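Side-chain contact in probable thioesterase (Thermus thermophilus, PDB 1Z54), which probably hydrolyses fatty acyl-CoA thioesters: residues Glu30-Asp35 against Val75-Ala80. Sequence-based numbering, arbitrary orientation.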
ATOM      1  N   GLU A  30      10.951   6.820   3.914  1.00 14.33           N
ATOM      2  CA  GLU A  30      10.895   6.248   5.250  1.00 14.24           C
ATOM      3  C   GLU A  30      11.925   5.128   5.391  1.00 12.52           C
ATOM      4  O   GLU A  30      12.627   5.048   6.392  1.00 11.99           O
ATOM      5  CB  GLU A  30       9.485   5.713   5.539  1.00 12.96           C
ATOM      6  CG  GLU A  30       9.334   4.997   6.893  1.00 12.49           C
ATOM      7  CD  GLU A  30       7.906   4.498   7.138  1.00 11.29           C
ATOM      8  OE1 GLU A  30       7.177   5.111   7.950  1.00 10.04           O
ATOM      9  OE2 GLU A  30       7.512   3.498   6.499  1.00 10.73           O
ATOM     10  N   ALA A  31      12.015   4.271   4.383  1.00 11.97           N
ATOM     11  CA  ALA A  31      12.974   3.173   4.420  1.00 12.90           C
ATOM     12  C   ALA A  31      14.393   3.730   4.556  1.00 13.63           C
ATOM     13  O   ALA A  31      15.186   3.226   5.356  1.00 11.99           O
ATOM     14  CB  ALA A  31      12.854   2.327   3.154  1.00 12.85           C
ATOM     15  N   ALA A  32      14.696   4.777   3.787  1.00 14.04           N
ATOM     16  CA  ALA A  32      16.014   5.411   3.813  1.00 14.99           C
ATOM     17  C   ALA A  32      16.256   6.066   5.165  1.00 16.06           C
ATOM     18  O   ALA A  32      17.344   5.956   5.730  1.00 15.19           O
ATOM     19  CB  ALA A  32      16.118   6.451   2.706  1.00 14.22           C
ATOM     20  N   ARG A  33      15.240   6.759   5.675  1.00 13.95           N
ATOM     21  CA  ARG A  33      15.347   7.410   6.977  1.00 13.83           C
ATOM     22  C   ARG A  33      15.647   6.352   8.055  1.00 15.23           C
ATOM     23  O   ARG A  33      16.539   6.524   8.897  1.00 13.97           O
ATOM     24  CB  ARG A  33      14.036   8.152   7.294  1.00 13.04           C
ATOM     25  CG  ARG A  33      13.999   8.794   8.676  1.00 13.36           C
ATOM     26  CD  ARG A  33      12.794   9.725   8.895  1.00 14.38           C
ATOM     27  NE  ARG A  33      11.471   9.086   8.822  1.00 16.80           N
ATOM     28  CZ  ARG A  33      10.706   9.049   7.731  1.00 18.85           C
ATOM     29  NH1 ARG A  33      11.122   9.606   6.600  1.00 17.77           N
ATOM     30  NH2 ARG A  33       9.502   8.490   7.773  1.00 17.28           N
ATOM     31  N   VAL A  34      14.902   5.250   8.012  1.00 14.40           N
ATOM     32  CA  VAL A  34      15.066   4.159   8.963  1.00 15.57           C
ATOM     33  C   VAL A  34      16.476   3.544   8.887  1.00 17.35           C
ATOM     34  O   VAL A  34      17.089   3.215   9.908  1.00 15.55           O
ATOM     35  CB  VAL A  34      13.992   3.067   8.700  1.00 18.80           C
ATOM     36  CG1 VAL A  34      14.421   1.747   9.303  1.00 17.11           C
ATOM     37  CG2 VAL A  34      12.648   3.521   9.278  1.00 16.06           C
ATOM     38  N   ASP A  35      16.973   3.384   7.669  1.00 16.47           N
ATOM     39  CA  ASP A  35      18.298   2.824   7.439  1.00 19.16           C
ATOM     40  C   ASP A  35      19.349   3.795   8.006  1.00 18.56           C
ATOM     41  O   ASP A  35      20.315   3.382   8.649  1.00 19.68           O
ATOM     42  CB  ASP A  35      18.490   2.612   5.933  1.00 19.56           C
ATOM     43  CG  ASP A  35      19.798   1.917   5.590  1.00 22.32           C
ATOM     44  OD1 ASP A  35      20.201   0.986   6.315  1.00 23.85           O
ATOM     45  OD2 ASP A  35      20.412   2.294   4.576  1.00 24.29           O
ATOM     46  N   VAL A  75      18.611   6.122  -2.488  1.00 20.76           N
ATOM     47  CA  VAL A  75      18.073   7.230  -1.726  1.00 20.47           C
ATOM     48  C   VAL A  75      19.135   7.747  -0.783  1.00 21.78           C
ATOM     49  O   VAL A  75      19.589   7.039   0.117  1.00 20.46           O
ATOM     50  CB  VAL A  75      16.849   6.814  -0.911  1.00 20.74           C
ATOM     51  CG1 VAL A  75      16.261   8.036  -0.219  1.00 15.69           C
ATOM     52  CG2 VAL A  75      15.818   6.162  -1.830  1.00 19.67           C
ATOM     53  N   ARG A  76      19.537   8.988  -1.014  1.00 22.01           N
ATOM     54  CA  ARG A  76      20.554   9.633  -0.205  1.00 23.23           C
ATOM     55  C   ARG A  76      19.862  10.477   0.848  1.00 21.52           C
ATOM     56  O   ARG A  76      19.036  11.329   0.526  1.00 21.15           O
ATOM     57  CB  ARG A  76      21.433  10.508  -1.102  1.00 24.90           C
ATOM     58  CG  ARG A  76      22.143   9.708  -2.191  1.00 32.72           C
ATOM     59  CD  ARG A  76      22.654  10.593  -3.325  1.00 36.99           C
ATOM     60  NE  ARG A  76      23.595  11.609  -2.862  1.00 42.99           N
ATOM     61  CZ  ARG A  76      24.244  12.447  -3.671  1.00 45.98           C
ATOM     62  NH1 ARG A  76      25.086  13.345  -3.170  1.00 46.09           N
ATOM     63  NH2 ARG A  76      24.052  12.388  -4.983  1.00 45.81           N
ATOM     64  N   THR A  77      20.184  10.244   2.113  1.00 20.50           N
ATOM     65  CA  THR A  77      19.553  11.025   3.160  1.00 19.86           C
ATOM     66  C   THR A  77      20.519  11.608   4.170  1.00 21.03           C
ATOM     67  O   THR A  77      21.541  11.011   4.515  1.00 20.98           O
ATOM     68  CB  THR A  77      18.462  10.206   3.918  1.00 19.58           C
ATOM     69  OG1 THR A  77      18.599  10.400   5.328  1.00 19.74           O
ATOM     70  CG2 THR A  77      18.553   8.745   3.596  1.00 15.39           C
ATOM     71  N   ARG A  78      20.195  12.805   4.625  1.00 20.46           N
ATOM     72  CA  ARG A  78      21.019  13.448   5.620  1.00 24.25           C
ATOM     73  C   ARG A  78      20.115  14.211   6.558  1.00 22.67           C
ATOM     74  O   ARG A  78      18.972  14.528   6.220  1.00 22.48           O
ATOM     75  CB  ARG A  78      22.028  14.390   4.956  1.00 27.74           C
ATOM     76  CG  ARG A  78      21.447  15.684   4.428  1.00 31.17           C
ATOM     77  CD  ARG A  78      22.570  16.591   3.946  1.00 37.13           C
ATOM     78  NE  ARG A  78      22.183  17.997   4.001  1.00 40.17           N
ATOM     79  CZ  ARG A  78      21.291  18.555   3.194  1.00 41.12           C
ATOM     80  NH1 ARG A  78      20.693  17.828   2.258  1.00 42.80           N
ATOM     81  NH2 ARG A  78      20.986  19.837   3.336  1.00 41.97           N
ATOM     82  N   LEU A  79      20.618  14.476   7.753  1.00 24.30           N
ATOM     83  CA  LEU A  79      19.868  15.224   8.741  1.00 24.64           C
ATOM     84  C   LEU A  79      20.210  16.679   8.456  1.00 24.96           C
ATOM     85  O   LEU A  79      21.297  17.148   8.803  1.00 24.32           O
ATOM     86  CB  LEU A  79      20.314  14.826  10.149  1.00 24.56           C
ATOM     87  CG  LEU A  79      19.640  15.506  11.340  1.00 26.06           C
ATOM     88  CD1 LEU A  79      18.139  15.281  11.281  1.00 26.59           C
ATOM     89  CD2 LEU A  79      20.219  14.942  12.639  1.00 27.37           C
ATOM     90  N   ALA A  80      19.284  17.384   7.811  1.00 24.55           N
ATOM     91  CA  ALA A  80      19.496  18.784   7.457  1.00 25.44           C
ATOM     92  C   ALA A  80      19.276  19.752   8.618  1.00 25.18           C
ATOM     93  O   ALA A  80      19.934  20.786   8.708  1.00 23.66           O
ATOM     94  CB  ALA A  80      18.601  19.161   6.277  1.00 22.04           C
TER
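No flat group takes part where Ala32 meets Val75 and Thr77; the contact is made mainly by methyl groups. The guanidinium of Arg78 has Ala80 CB over one face, 3.8 Å from the plane and off-centre, but this pair lies within 75-80. Across the contact, Ala32 CB points at the strand and meets two methyls, about at right angles to one another. Val75 CG1 lies 3.3 Å from Ala32 CB. This branch is anti to the backbone N (chi1 -176°), which turns it to the helix. Thr77 CG2 comes to 3.5 Å of the same Ala32 CB and lies 3.7 Å from Ala32 O. If the model is right, the packing is tight here. Thr77 has an unusual first torsion (chi1 135°), with CG2 nearly eclipsing its own backbone N, so any strain there is doubtful. The arrangement is that of a hotdog fold: helix 24-39 lies against an antiparallel sheet, here on strand 72-82. The two segment axes come within 8.4 Å and cross at -55°. The small Ala32 side chain suits this close approach. Strand 3-8 adds Thr5 beside Ala32 and Ser3 beside Thr77. Arg33 gives little to the contact, and its guanidinium turns from the strand. Its NH1 hydrogen-bonds to Tyr91 OH, and NH2 to a glycerol probably left from crystallisation.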